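PDB 1NY1: peptidoglycan-N-acetylmuramic acid deacetylase PdaA from Bacillus subtilis, which removes acetyl groups from N-acetylmuramic acid residues of peptidoglycan, a step toward the muramic delta-lactam of the spore cortex that is required for germination. Local coordinates for residues N175-G178 / K179-Y183; D227-M230 / F231-M235. All coordinates share one frame; numbering follows the deposited sequence.

Both contacts are local, each made within one continuous stretch of chain, and they lie on opposite sides of the centre of PdaA. Contact 1 (175-183) covers a loop and the start of helix 179-188; contact 2 (227-235) lies on helix 226-234, so contact 1 closes before contact 2 opens. Their centres are 33 Å apart and their nearest atoms about 20 Å, which excludes direct touch. What relates them is the parallel sheet: helix 179-188 precedes strand 194-198, helix 226-234 follows strand 222-224, and both strands pair with strand 44-51. Contact 1 comes near the probable catalytic region through Ala182, whereas contact 2 lies away from the annotated sites.

Contact 1: residues N175-G178 / K179-Y183; sequences NQKG and KKYAY
Lys177, just ahead of helix 179-188, lays its aliphatic chain over one face of the Tyr181 ring in the first turn. With CG anti to the carbonyl carbon (chi1 -59°) and the chain extended beyond it, successive atoms run outward across the tyrosine. Lys177 CB starts against Tyr181 CB at 3.7 Å. Further out, Lys177 CD makes a CH-pi contact 3.7 Å from the Tyr181 ring centroid; lying only 11° off the ring normal, it sits over the centre of the face rather than at an edge. Lys177 NZ stands above the plane and beyond the centre, 4.2 Å from Tyr181 CE1. There a water joins the two polar ends: it accepts from Lys177 NZ at 2.7 Å and hydrogen-bonds Tyr181 OH at 2.7 Å. A second water bridges the backbones of the two residues, donating to Lys177 O at 2.6 Å and accepting from Tyr181 N at 2.9 Å, which satisfies an amide of the first helical turn. Replacing Tyr181 by an alanine is likely to strip the lysine methylenes of their flat support and deprive the outer water of its hydroxyl partner, letting the Lys177 chain swing. Between these residues Gly178 holds the N-cap position; at its phi of 106° a CB would jam against the carbonyl O of Lys177. Tyr181 also meets His185 edge-to-face one turn on. The helix rests against helix 205-219, where Lys179 forms a salt bridge with Asp211, Tyr183 hydrogen-bonds Asp215 and Ala182 packs on Ala208; Ala182 also lies about 5 Å, side chain to side chain, from Asp170, which probably tunes the catalytic histidine. Thus the turn leads into the helix that precedes strand 194-198 of the parallel sheet.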
loop_
_atom_site.group_PDB
_atom_site.type_symbol
_atom_site.label_atom_id
_atom_site.label_comp_id
_atom_site.label_asym_id
_atom_site.label_seq_id
_atom_site.Cartn_x
_atom_site.Cartn_y
_atom_site.Cartn_z
ATOM N N ASN A 175 16.399 12.712 6.915
ATOM C CA ASN A 175 17.494 12.162 6.128
ATOM C C ASN A 175 16.972 11.707 4.768
ATOM O O ASN A 175 16.800 10.511 4.520
ATOM C CB ASN A 175 18.130 10.984 6.878
ATOM C CG ASN A 175 19.445 10.533 6.265
ATOM O OD1 ASN A 175 20.002 9.509 6.661
ATOM N ND2 ASN A 175 19.950 11.297 5.304
ATOM N N GLN A 176 16.701 12.678 3.897
ATOM C CA GLN A 176 16.184 12.407 2.558
ATOM C C GLN A 176 17.370 12.193 1.618
ATOM O O GLN A 176 18.053 13.137 1.221
ATOM C CB GLN A 176 15.290 13.577 2.116
ATOM C CG GLN A 176 14.084 13.743 3.055
ATOM C CD GLN A 176 13.277 15.014 2.824
ATOM O OE1 GLN A 176 12.985 15.754 3.767
ATOM N NE2 GLN A 176 12.903 15.261 1.579
ATOM N N LYS A 177 17.597 10.927 1.277
ATOM C CA LYS A 177 18.728 10.523 0.451
ATOM C C LYS A 177 18.736 10.842 -1.039
ATOM O O LYS A 177 19.787 10.775 -1.675
ATOM C CB LYS A 177 18.999 9.032 0.678
ATOM C CG LYS A 177 19.312 8.740 2.144
ATOM C CD LYS A 177 19.835 7.336 2.401
ATOM C CE LYS A 177 20.191 7.177 3.876
ATOM N NZ LYS A 177 20.931 5.920 4.180
ATOM N N GLY A 178 17.594 11.193 -1.613
ATOM C CA GLY A 178 17.612 11.534 -3.021
ATOM C C GLY A 178 17.039 10.519 -3.982
ATOM O O GLY A 178 16.576 9.445 -3.590
ATOM N N LYS A 179 17.090 10.868 -5.263
ATOM C CA LYS A 179 16.540 10.025 -6.310
ATOM C C LYS A 179 17.234 8.687 -6.500
ATOM O O LYS A 179 16.578 7.649 -6.559
ATOM C CB LYS A 179 16.544 10.774 -7.641
ATOM C CG LYS A 179 15.714 10.079 -8.698
ATOM C CD LYS A 179 15.780 10.771 -10.046
ATOM C CE LYS A 179 17.100 10.513 -10.751
ATOM N NZ LYS A 179 17.035 10.940 -12.184
ATOM N N LYS A 180 18.558 8.705 -6.606
ATOM C CA LYS A 180 19.294 7.471 -6.813
ATOM C C LYS A 180 19.028 6.419 -5.739
ATOM O O LYS A 180 18.852 5.244 -6.056
ATOM C CB LYS A 180 20.793 7.768 -6.914
ATOM C CG LYS A 180 21.669 6.543 -7.123
ATOM C CD LYS A 180 23.131 6.943 -7.249
ATOM C CE LYS A 180 24.052 5.742 -7.129
ATOM N NZ LYS A 180 23.733 4.689 -8.126
ATOM N N TYR A 181 18.981 6.829 -4.474
ATOM C CA TYR A 181 18.742 5.875 -3.393
ATOM C C TYR A 181 17.439 5.100 -3.588
ATOM O O TYR A 181 17.415 3.869 -3.501
ATOM C CB TYR A 181 18.692 6.588 -2.040
ATOM C CG TYR A 181 18.584 5.639 -0.869
ATOM C CD1 TYR A 181 19.708 4.961 -0.398
ATOM C CD2 TYR A 181 17.359 5.392 -0.251
ATOM C CE1 TYR A 181 19.618 4.060 0.660
ATOM C CE2 TYR A 181 17.257 4.487 0.810
ATOM C CZ TYR A 181 18.393 3.827 1.259
ATOM O OH TYR A 181 18.309 2.931 2.303
ATOM N N ALA A 182 16.358 5.828 -3.850
ATOM C CA ALA A 182 15.038 5.226 -4.047
ATOM C C ALA A 182 14.968 4.412 -5.330
ATOM O O ALA A 182 14.441 3.300 -5.346
ATOM C CB ALA A 182 13.966 6.320 -4.076
ATOM N N TYR A 183 15.482 4.991 -6.408
ATOM C CA TYR A 183 15.484 4.321 -7.698
ATOM C C TYR A 183 16.217 2.982 -7.604
ATOM O O TYR A 183 15.688 1.949 -8.009
ATOM C CB TYR A 183 16.139 5.218 -8.750
ATOM C CG TYR A 183 16.428 4.520 -10.055
ATOM C CD1 TYR A 183 17.658 3.895 -10.275
ATOM C CD2 TYR A 183 15.466 4.457 -11.062
ATOM C CE1 TYR A 183 17.922 3.227 -11.465
ATOM C CE2 TYR A 183 15.721 3.784 -12.257
ATOM C CZ TYR A 183 16.947 3.176 -12.451
ATOM O OH TYR A 183 17.202 2.513 -13.632
HETATM O O HOH W 1 20.331 9.295 -3.730
HETATM O O HOH W 2 18.520 4.633 4.331
#

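Contact 2: residues D227-M230 / F231-M235; sequences DDLM and FEKEM
The C-terminal helix 226-234 contains this contact, in which Lys233 folds back over Leu229 and Met230, the latter a selenomethionine with selenium replacing the sulfur. The lysine chain bends at chi3 (72°) and again at chi4, which turns its amine back along the helix instead of outward. Lys233 NZ consequently comes within 3.2 Å of Met230 SE, a close approach and not a bond, the two side chains running side by side, while Leu229 CD2 lies 3.6 Å from the same Lys233 NZ. Lys233 NZ is covered by this contact and has no hydrogen-bond partner in the model, although the residue as a whole lies at the surface.

The backbone bonds weaken toward residue 234. Phe231 N to Asp227 O and Glu232 N to Asp228 O are both 2.9 Å and nearly straight, the N-H...O angles being 169° and 173°. Lys233 N to Leu229 O is longer, at 3.1 Å. Met230 O then receives only weak bonds, from Lys233 N and Glu234 N, whereas Phe231 O accepts from both Glu234 N, at 3.0 Å, and Met235 N, at 3.3 Å.

Outside the segments, Glu232 pairs with Lys224, Asp227 accepts from Tyr138 and Asn136, and Leu229 and Met230 pack on Phe35. The i-to-i+4 pattern typical of an alpha-helix thus persists but is joined by i-to-i+3 bonds, the two overlapping at Phe231 O, in the helix after strand 222-224.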
loop_
_atom_site.group_PDB
_atom_site.type_symbol
_atom_site.label_atom_id
_atom_site.label_comp_id
_atom_site.label_asym_id
_atom_site.label_seq_id
_atom_site.Cartn_x
_atom_site.Cartn_y
_atom_site.Cartn_z
ATOM N N ASP A 227 -6.884 -3.975 -7.317
ATOM C CA ASP A 227 -8.162 -4.488 -7.800
ATOM C C ASP A 227 -7.905 -5.532 -8.886
ATOM O O ASP A 227 -8.572 -6.565 -8.922
ATOM C CB ASP A 227 -9.048 -3.365 -8.364
ATOM C CG ASP A 227 -9.911 -2.699 -7.301
ATOM O OD1 ASP A 227 -10.114 -3.294 -6.223
ATOM O OD2 ASP A 227 -10.407 -1.579 -7.553
ATOM N N ASP A 228 -6.942 -5.270 -9.771
ATOM C CA ASP A 228 -6.631 -6.234 -10.826
ATOM C C ASP A 228 -6.132 -7.515 -10.173
ATOM O O ASP A 228 -6.491 -8.621 -10.581
ATOM C CB ASP A 228 -5.540 -5.717 -11.775
ATOM C CG ASP A 228 -5.933 -4.436 -12.493
ATOM O OD1 ASP A 228 -7.138 -4.242 -12.764
ATOM O OD2 ASP A 228 -5.030 -3.634 -12.804
ATOM N N LEU A 229 -5.287 -7.357 -9.164
ATOM C CA LEU A 229 -4.736 -8.498 -8.445
ATOM C C LEU A 229 -5.876 -9.356 -7.909
ATOM O O LEU A 229 -5.899 -10.572 -8.106
ATOM C CB LEU A 229 -3.856 -8.006 -7.290
ATOM C CG LEU A 229 -2.993 -9.019 -6.534
ATOM C CD1 LEU A 229 -1.905 -8.269 -5.781
ATOM C CD2 LEU A 229 -3.838 -9.850 -5.577
HETATM N N MSE A 230 -6.826 -8.714 -7.238
HETATM C CA MSE A 230 -7.965 -9.425 -6.665
HETATM C C MSE A 230 -8.799 -10.118 -7.742
HETATM O O MSE A 230 -9.137 -11.296 -7.618
HETATM C CB MSE A 230 -8.851 -8.454 -5.883
HETATM C CG MSE A 230 -8.247 -7.947 -4.585
HETATM SE SE MSE A 230 -8.046 -9.349 -3.282
HETATM C CE MSE A 230 -9.905 -9.606 -2.824
ATOM N N PHE A 231 -9.123 -9.382 -8.799
ATOM C CA PHE A 231 -9.929 -9.924 -9.888
ATOM C C PHE A 231 -9.309 -11.144 -10.557
ATOM O O PHE A 231 -9.950 -12.188 -10.688
ATOM C CB PHE A 231 -10.167 -8.853 -10.951
ATOM C CG PHE A 231 -10.880 -9.362 -12.170
ATOM C CD1 PHE A 231 -12.209 -9.768 -12.095
ATOM C CD2 PHE A 231 -10.223 -9.435 -13.393
ATOM C CE1 PHE A 231 -12.874 -10.241 -13.222
ATOM C CE2 PHE A 231 -10.875 -9.907 -14.526
ATOM C CZ PHE A 231 -12.205 -10.310 -14.441
ATOM N N GLU A 232 -8.062 -11.002 -10.990
ATOM C CA GLU A 232 -7.366 -12.082 -11.673
ATOM C C GLU A 232 -7.160 -13.306 -10.791
ATOM O O GLU A 232 -7.096 -14.434 -11.287
ATOM C CB GLU A 232 -6.028 -11.568 -12.207
ATOM C CG GLU A 232 -6.199 -10.438 -13.217
ATOM C CD GLU A 232 -4.883 -9.910 -13.750
ATOM O OE1 GLU A 232 -4.914 -8.989 -14.595
ATOM O OE2 GLU A 232 -3.822 -10.409 -13.323
ATOM N N LYS A 233 -7.071 -13.082 -9.485
ATOM C CA LYS A 233 -6.883 -14.167 -8.534
ATOM C C LYS A 233 -8.187 -14.947 -8.369
ATOM O O LYS A 233 -8.178 -16.119 -7.989
ATOM C CB LYS A 233 -6.421 -13.607 -7.183
ATOM C CG LYS A 233 -6.046 -14.675 -6.170
ATOM C CD LYS A 233 -5.366 -14.098 -4.929
ATOM C CE LYS A 233 -6.330 -13.333 -4.021
ATOM N NZ LYS A 233 -6.609 -11.945 -4.473
ATOM N N GLU A 234 -9.307 -14.290 -8.658
ATOM C CA GLU A 234 -10.623 -14.917 -8.558
ATOM C C GLU A 234 -10.849 -15.865 -9.734
ATOM O O GLU A 234 -11.241 -17.017 -9.546
ATOM C CB GLU A 234 -11.722 -13.848 -8.550
ATOM C CG GLU A 234 -11.868 -13.084 -7.237
ATOM C CD GLU A 234 -12.681 -11.800 -7.391
ATOM O OE1 GLU A 234 -13.645 -11.789 -8.193
ATOM O OE2 GLU A 234 -12.361 -10.801 -6.706
HETATM N N MSE A 235 -10.591 -15.374 -10.944
HETATM C CA MSE A 235 -10.769 -16.162 -12.162
HETATM C C MSE A 235 -9.700 -17.244 -12.296
HETATM O O MSE A 235 -8.691 -17.229 -11.587
HETATM C CB MSE A 235 -10.730 -15.245 -13.388
HETATM C CG MSE A 235 -9.413 -14.497 -13.555
HETATM SE SE MSE A 235 -9.410 -13.191 -14.989
HETATM C CE MSE A 235 -8.970 -14.371 -16.462
#